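Endonuclease 2 from Arabidopsis thaliana cleaves RNA and single-stranded DNA, and double-stranded DNA less readily, to 5'-phosphorylated products with the help of divalent metal ions. One contact in two of its structures: PDB 3W52 (chain A, 1.76 Å), residues H58-P63 and L129-A134, and PDB 4CXO (chain B, 1.67 Å), residues H58-P63 and L129-A134. Structure 2 is superposed on structure 1 by the backbone atoms of these residues (RMSD 0.14 Å); each is numbered along its deposited sequence.

Structure 1 (3W52). With ZN (zinc ion), chain C; ZN (zinc ion), chain D; ADE (adenine), chain E.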
loop_
_atom_site.group_PDB
_atom_site.type_symbol
_atom_site.label_atom_id
_atom_site.label_comp_id
_atom_site.label_asym_id
_atom_site.label_seq_id
_atom_site.Cartn_x
_atom_site.Cartn_y
_atom_site.Cartn_z
ATOM N N HIS A 58 9.782 -1.062 3.306
ATOM C CA HIS A 58 8.348 -0.710 3.393
ATOM C C HIS A 58 8.028 0.706 3.025
ATOM O O HIS A 58 6.819 1.042 2.886
ATOM C CB HIS A 58 7.827 -0.927 4.822
ATOM C CG HIS A 58 7.852 -2.363 5.245
ATOM N ND1 HIS A 58 6.690 -3.072 5.504
ATOM C CD2 HIS A 58 8.870 -3.234 5.375
ATOM C CE1 HIS A 58 7.000 -4.331 5.778
ATOM N NE2 HIS A 58 8.321 -4.459 5.712
ATOM N N TYR A 59 9.041 1.575 2.859
ATOM C CA TYR A 59 8.687 2.974 2.600
ATOM C C TYR A 59 9.798 3.660 1.761
ATOM O O TYR A 59 10.724 2.983 1.336
ATOM C CB TYR A 59 8.533 3.731 3.902
ATOM C CG TYR A 59 9.755 3.563 4.798
ATOM C CD1 TYR A 59 10.891 4.376 4.612
ATOM C CD2 TYR A 59 9.793 2.560 5.782
ATOM C CE1 TYR A 59 12.041 4.209 5.392
ATOM C CE2 TYR A 59 10.959 2.397 6.554
ATOM C CZ TYR A 59 12.059 3.229 6.346
ATOM O OH TYR A 59 13.188 3.054 7.153
ATOM N N ILE A 60 9.574 4.937 1.481
ATOM C CA ILE A 60 10.536 5.795 0.770
ATOM C C ILE A 60 10.630 7.066 1.571
ATOM O O ILE A 60 9.614 7.615 1.943
ATOM C CB ILE A 60 10.015 6.186 -0.640
ATOM C CG1 ILE A 60 10.033 4.964 -1.537
ATOM C CG2 ILE A 60 10.926 7.310 -1.258
ATOM C CD1 ILE A 60 9.295 5.143 -2.837
ATOM N N ASN A 61 11.854 7.508 1.870
ATOM C CA ASN A 61 12.064 8.778 2.564
ATOM C C ASN A 61 12.462 9.826 1.523
ATOM O O ASN A 61 13.354 9.572 0.678
ATOM C CB ASN A 61 13.220 8.671 3.566
ATOM C CG ASN A 61 12.808 8.069 4.897
ATOM O OD1 ASN A 61 13.632 7.468 5.558
ATOM N ND2 ASN A 61 11.581 8.246 5.304
ATOM N N THR A 62 11.804 10.983 1.535
ATOM C CA THR A 62 12.168 12.036 0.558
ATOM C C THR A 62 12.542 13.342 1.297
ATOM O O THR A 62 12.377 13.493 2.532
ATOM C CB THR A 62 10.958 12.442 -0.336
ATOM O OG1 THR A 62 9.995 13.109 0.503
ATOM C CG2 THR A 62 10.232 11.202 -0.913
ATOM N N PRO A 63 13.106 14.314 0.546
ATOM C CA PRO A 63 13.435 15.604 1.172
ATOM C C PRO A 63 12.071 16.267 1.436
ATOM O O PRO A 63 11.029 15.769 0.974
ATOM C CB PRO A 63 14.101 16.383 0.040
ATOM C CG PRO A 63 14.775 15.290 -0.773
ATOM C CD PRO A 63 13.741 14.161 -0.776
ATOM N N LEU A 129 1.761 8.379 3.332
ATOM C CA LEU A 129 2.884 8.612 4.260
ATOM C C LEU A 129 3.950 7.548 4.215
ATOM O O LEU A 129 4.968 7.645 4.977
ATOM C CB LEU A 129 2.361 8.859 5.688
ATOM C CG LEU A 129 1.655 10.229 5.740
ATOM C CD1 LEU A 129 1.158 10.380 7.221
ATOM C CD2 LEU A 129 2.621 11.446 5.359
ATOM N N HIS A 130 3.816 6.552 3.343
ATOM C CA HIS A 130 4.957 5.675 3.143
ATOM C C HIS A 130 5.891 6.222 2.030
ATOM O O HIS A 130 6.881 5.582 1.698
ATOM C CB HIS A 130 4.548 4.254 2.773
ATOM C CG HIS A 130 4.192 3.450 3.990
ATOM N ND1 HIS A 130 4.759 2.225 4.277
ATOM C CD2 HIS A 130 3.376 3.743 5.021
ATOM C CE1 HIS A 130 4.306 1.796 5.441
ATOM N NE2 HIS A 130 3.467 2.706 5.916
ATOM N N VAL A 131 5.549 7.380 1.460
ATOM C CA VAL A 131 6.430 8.024 0.447
ATOM C C VAL A 131 6.393 9.485 0.919
ATOM O O VAL A 131 5.631 10.334 0.413
ATOM C CB VAL A 131 5.865 7.921 -0.977
ATOM C CG1 VAL A 131 6.956 8.525 -2.004
ATOM C CG2 VAL A 131 5.677 6.407 -1.319
ATOM N N SER A 132 7.162 9.767 1.959
ATOM C CA SER A 132 7.076 11.090 2.511
ATOM C C SER A 132 8.371 11.480 3.166
ATOM O O SER A 132 9.403 10.852 2.885
ATOM C CB SER A 132 5.880 11.228 3.458
ATOM O OG SER A 132 6.018 10.348 4.536
ATOM N N TYR A 133 8.304 12.500 4.024
ATOM C CA TYR A 133 9.522 13.106 4.554
ATOM C C TYR A 133 10.412 12.354 5.514
ATOM O O TYR A 133 9.992 11.855 6.540
ATOM C CB TYR A 133 9.216 14.472 5.199
ATOM C CG TYR A 133 8.437 15.463 4.348
ATOM C CD1 TYR A 133 8.271 15.287 2.964
ATOM C CD2 TYR A 133 7.927 16.603 4.931
ATOM C CE1 TYR A 133 7.614 16.236 2.193
ATOM C CE2 TYR A 133 7.280 17.569 4.171
ATOM C CZ TYR A 133 7.127 17.374 2.815
ATOM O OH TYR A 133 6.443 18.331 2.118
ATOM N N ALA A 134 11.687 12.310 5.185
ATOM C CA ALA A 134 12.619 11.674 6.109
ATOM C C ALA A 134 12.614 12.474 7.448
ATOM O O ALA A 134 12.743 11.918 8.544
ATOM C CB ALA A 134 14.058 11.716 5.500
HETATM ZN ZN ZN C . 4.594 -2.572 5.728
HETATM ZN ZN ZN D . 2.976 2.480 7.980
HETATM N N9 ADE E . 7.038 3.540 8.514
HETATM C C8 ADE E . 7.947 3.114 9.476
HETATM N N7 ADE E . 9.051 3.836 9.510
HETATM C C5 ADE E . 8.861 4.790 8.511
HETATM C C6 ADE E . 9.667 5.830 8.063
HETATM N N6 ADE E . 10.858 6.098 8.587
HETATM N N1 ADE E . 9.202 6.598 7.048
HETATM C C2 ADE E . 7.976 6.310 6.521
HETATM N N3 ADE E . 7.126 5.351 6.865
HETATM C C4 ADE E . 7.633 4.614 7.879
HETATM O O HOH W 1 4.638 1.967 9.294
#

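Structure 2 (4CXO). With ZN (zinc ion), chain F; ZN (zinc ion), chain G; TMP (thymidine-5'-phosphate), chain H.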
loop_
_atom_site.group_PDB
_atom_site.type_symbol
_atom_site.label_atom_id
_atom_site.label_comp_id
_atom_site.label_asym_id
_atom_site.label_seq_id
_atom_site.Cartn_x
_atom_site.Cartn_y
_atom_site.Cartn_z
ATOM N N HIS B 58 9.723 -1.084 3.365
ATOM C CA HIS B 58 8.306 -0.748 3.449
ATOM C C HIS B 58 7.968 0.659 3.024
ATOM O O HIS B 58 6.783 0.987 2.867
ATOM C CB HIS B 58 7.788 -0.983 4.857
ATOM C CG HIS B 58 7.761 -2.421 5.232
ATOM N ND1 HIS B 58 6.586 -3.107 5.425
ATOM C CD2 HIS B 58 8.758 -3.324 5.405
ATOM C CE1 HIS B 58 6.854 -4.362 5.730
ATOM N NE2 HIS B 58 8.166 -4.521 5.720
ATOM N N TYR B 59 8.981 1.496 2.846
ATOM C CA TYR B 59 8.730 2.921 2.623
ATOM C C TYR B 59 9.800 3.597 1.774
ATOM O O TYR B 59 10.785 2.971 1.362
ATOM C CB TYR B 59 8.579 3.637 3.972
ATOM C CG TYR B 59 9.777 3.507 4.867
ATOM C CD1 TYR B 59 10.883 4.333 4.703
ATOM C CD2 TYR B 59 9.814 2.555 5.877
ATOM C CE1 TYR B 59 12.002 4.205 5.505
ATOM C CE2 TYR B 59 10.927 2.421 6.688
ATOM C CZ TYR B 59 12.016 3.250 6.493
ATOM O OH TYR B 59 13.122 3.123 7.282
ATOM N N ILE B 60 9.569 4.884 1.522
ATOM C CA ILE B 60 10.507 5.776 0.847
ATOM C C ILE B 60 10.552 7.053 1.642
ATOM O O ILE B 60 9.509 7.547 2.059
ATOM C CB ILE B 60 10.019 6.123 -0.576
ATOM C CG1 ILE B 60 10.143 4.904 -1.480
ATOM C CG2 ILE B 60 10.814 7.277 -1.170
ATOM C CD1 ILE B 60 9.398 5.002 -2.798
ATOM N N ASN B 61 11.752 7.589 1.839
ATOM C CA ASN B 61 11.928 8.919 2.403
ATOM C C ASN B 61 12.368 9.887 1.327
ATOM O O ASN B 61 13.245 9.579 0.516
ATOM C CB ASN B 61 12.986 8.917 3.496
ATOM C CG ASN B 61 12.517 8.273 4.790
ATOM O OD1 ASN B 61 13.327 7.735 5.529
ATOM N ND2 ASN B 61 11.230 8.344 5.078
ATOM N N THR B 62 11.771 11.068 1.344
ATOM C CA THR B 62 12.105 12.126 0.407
ATOM C C THR B 62 12.550 13.377 1.169
ATOM O O THR B 62 12.364 13.487 2.373
ATOM C CB THR B 62 10.884 12.500 -0.440
ATOM O OG1 THR B 62 9.894 13.106 0.402
ATOM C CG2 THR B 62 10.292 11.284 -1.116
ATOM N N PRO B 63 13.136 14.345 0.458
ATOM C CA PRO B 63 13.359 15.646 1.075
ATOM C C PRO B 63 12.037 16.353 1.369
ATOM O O PRO B 63 10.969 15.872 0.985
ATOM C CB PRO B 63 14.158 16.407 0.013
ATOM C CG PRO B 63 14.753 15.347 -0.856
ATOM C CD PRO B 63 13.734 14.257 -0.879
ATOM N N LEU B 129 1.861 8.380 3.234
ATOM C CA LEU B 129 2.930 8.674 4.165
ATOM C C LEU B 129 4.024 7.614 4.164
ATOM O O LEU B 129 5.012 7.759 4.859
ATOM C CB LEU B 129 2.377 8.912 5.571
ATOM C CG LEU B 129 1.634 10.231 5.725
ATOM C CD1 LEU B 129 1.041 10.364 7.115
ATOM C CD2 LEU B 129 2.544 11.398 5.404
ATOM N N HIS B 130 3.878 6.568 3.357
ATOM C CA HIS B 130 4.991 5.669 3.094
ATOM C C HIS B 130 5.925 6.182 1.998
ATOM O O HIS B 130 6.913 5.545 1.688
ATOM C CB HIS B 130 4.480 4.275 2.733
ATOM C CG HIS B 130 4.154 3.448 3.927
ATOM N ND1 HIS B 130 4.793 2.263 4.201
ATOM C CD2 HIS B 130 3.300 3.663 4.952
ATOM C CE1 HIS B 130 4.334 1.770 5.336
ATOM N NE2 HIS B 130 3.445 2.617 5.824
ATOM N N VAL B 131 5.576 7.307 1.389
ATOM C CA VAL B 131 6.459 8.027 0.462
ATOM C C VAL B 131 6.444 9.486 0.906
ATOM O O VAL B 131 5.699 10.319 0.378
ATOM C CB VAL B 131 5.986 7.883 -0.990
ATOM C CG1 VAL B 131 7.006 8.471 -1.959
ATOM C CG2 VAL B 131 5.736 6.420 -1.317
ATOM N N SER B 132 7.223 9.783 1.929
ATOM C CA SER B 132 7.162 11.115 2.522
ATOM C C SER B 132 8.437 11.425 3.296
ATOM O O SER B 132 9.450 10.762 3.099
ATOM C CB SER B 132 5.890 11.241 3.369
ATOM O OG SER B 132 5.987 10.463 4.537
ATOM N N TYR B 133 8.389 12.430 4.168
ATOM C CA TYR B 133 9.612 13.086 4.623
ATOM C C TYR B 133 10.438 12.302 5.626
ATOM O O TYR B 133 9.928 11.824 6.642
ATOM C CB TYR B 133 9.303 14.446 5.237
ATOM C CG TYR B 133 8.564 15.411 4.352
ATOM C CD1 TYR B 133 8.470 15.230 2.972
ATOM C CD2 TYR B 133 7.965 16.533 4.898
ATOM C CE1 TYR B 133 7.794 16.131 2.179
ATOM C CE2 TYR B 133 7.288 17.441 4.109
ATOM C CZ TYR B 133 7.207 17.232 2.749
ATOM O OH TYR B 133 6.534 18.141 1.974
ATOM N N ALA B 134 11.734 12.212 5.357
ATOM C CA ALA B 134 12.671 11.686 6.337
ATOM C C ALA B 134 12.605 12.492 7.635
ATOM O O ALA B 134 12.708 11.935 8.719
ATOM C CB ALA B 134 14.082 11.707 5.787
HETATM ZN ZN ZN F . 4.525 -2.586 5.762
HETATM ZN ZN ZN G . 2.836 2.450 7.888
HETATM P P TMP H . 8.623 2.476 12.932
HETATM O O1P TMP H . 9.870 1.770 12.466
HETATM O O2P TMP H . 7.886 1.744 14.030
HETATM O O3P TMP H . 8.772 3.968 13.142
HETATM O "O5'" TMP H . 7.619 2.379 11.684
HETATM C "C5'" TMP H . 6.266 2.781 11.874
HETATM C "C4'" TMP H . 5.545 2.929 10.541
HETATM O "O4'" TMP H . 6.039 4.011 9.750
HETATM C "C3'" TMP H . 5.719 1.738 9.631
HETATM O "O3'" TMP H . 4.495 1.687 8.913
HETATM C "C2'" TMP H . 6.861 2.073 8.681
HETATM C "C1'" TMP H . 6.619 3.569 8.501
HETATM N N1 TMP H . 7.760 4.471 8.256
HETATM C C2 TMP H . 7.717 5.383 7.168
HETATM O O2 TMP H . 6.745 5.383 6.372
HETATM N N3 TMP H . 8.723 6.251 6.955
HETATM C C4 TMP H . 9.782 6.276 7.770
HETATM O O4 TMP H . 10.696 7.087 7.547
HETATM C C5 TMP H . 9.850 5.342 8.927
HETATM C C5M TMP H . 11.007 5.319 9.875
HETATM C C6 TMP H . 8.797 4.474 9.116
HETATM O O HOH W 2 8.053 7.650 4.578
#

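Structure 1 (3W52)
His-58 O lies at the edge of the His-130 ring, near its plane, and accepts a hydrogen bond from His-130 ND1 at 2.8 Å, nearly straight at 168°. Adenine N3 lies over one face of this ring. One face of the Tyr-59 ring carries the adenine, with C6 over its centre. Tyr-59 CG sits between the backbone N and the carbonyl carbon (chi1 52°), which brings the ring against the base. The His-130 ring is held at both nitrogens: ND1 by the bond to His-58, NE2 by a zinc ion at 2.1 Å. Water 1, His-154 and Asp-158 share this zinc. His-58 ND1 binds a second zinc with Asp-45, His-120 and Asp-124. Asn-61 ND2 makes a weak hydrogen bond to adenine N1 at 3.4 Å. Adenine N9 donates to water 1. Parallel bridging joins strand 60-62 to the loop between helix 111-124 and strand 143-146. Ile-60 N donates to His-130 O, and Ile-60 and Val-131 lie side by side. The contact lines the pocket that holds the adenine, consistent with a substrate site beside the zinc ions.

Structure 2 (4CXO)
At the edge of the His-130 ring, near its plane, lies His-58 O, which accepts a hydrogen bond from His-130 ND1 at 2.7 Å, nearly straight at 171°. Thymine O2 lies over one face of this ring. The thymine lies on one face of the Tyr-59 ring, with C4 over its centre. Tyr-59 CG sits between the backbone N and the carbonyl carbon (chi1 59°), which brings the ring against the base. The His-130 ring is held at both nitrogens: ND1 by the bond to His-58, NE2 by a zinc ion at 2.2 Å. Nucleotide O3', His-154 and Asp-158 share this zinc. His-58 ND1 binds a second zinc with Asp-45, His-120 and Asp-124. Asn-61 ND2 donates to thymine O4 at 2.8 Å, 165° at the hydrogen. Thymine N3 donates to water 2. Across the parallel bridges Ile-60 N donates to His-130 O, and Ile-60 and Val-131 lie side by side. The face of Tyr-59, the amide N-H of Asn-61 and the zinc that binds O3' hold the nucleotide in its pocket.

How the two compare
The CA atoms coincide within the error, and both zinc ions are bound in each structure. His-58(A), Tyr-59(A), Asn-61(A) and His-130(A) keep their places within the error, as do their counterparts in (B), and the hydrogen bond from His-130(A) ND1 to His-58(A) O recurs from His-130(B) ND1 to His-58(B) O. What changes is the bound group: adenine in structure 1, thymidine-5'-phosphate in structure 2. In both a base lies over the ring of Tyr-59(A) or Tyr-59(B). Asn-61(A) ND2 meets adenine N1 in a weak bond of 3.4 Å; Asn-61(B) ND2 meets thymine O4 at 2.8 Å. The same amide thus serves a ring nitrogen in one and a carbonyl oxygen in the other, without moving beyond the error. The nucleotide also touches His-130(B), and its sugar and phosphate have no counterpart in adenine. Its O3' lies in the shell of the zinc on His-130(B). The zinc has an oxygen at this place in both, from water 1 in structure 1 and from O3' in structure 2.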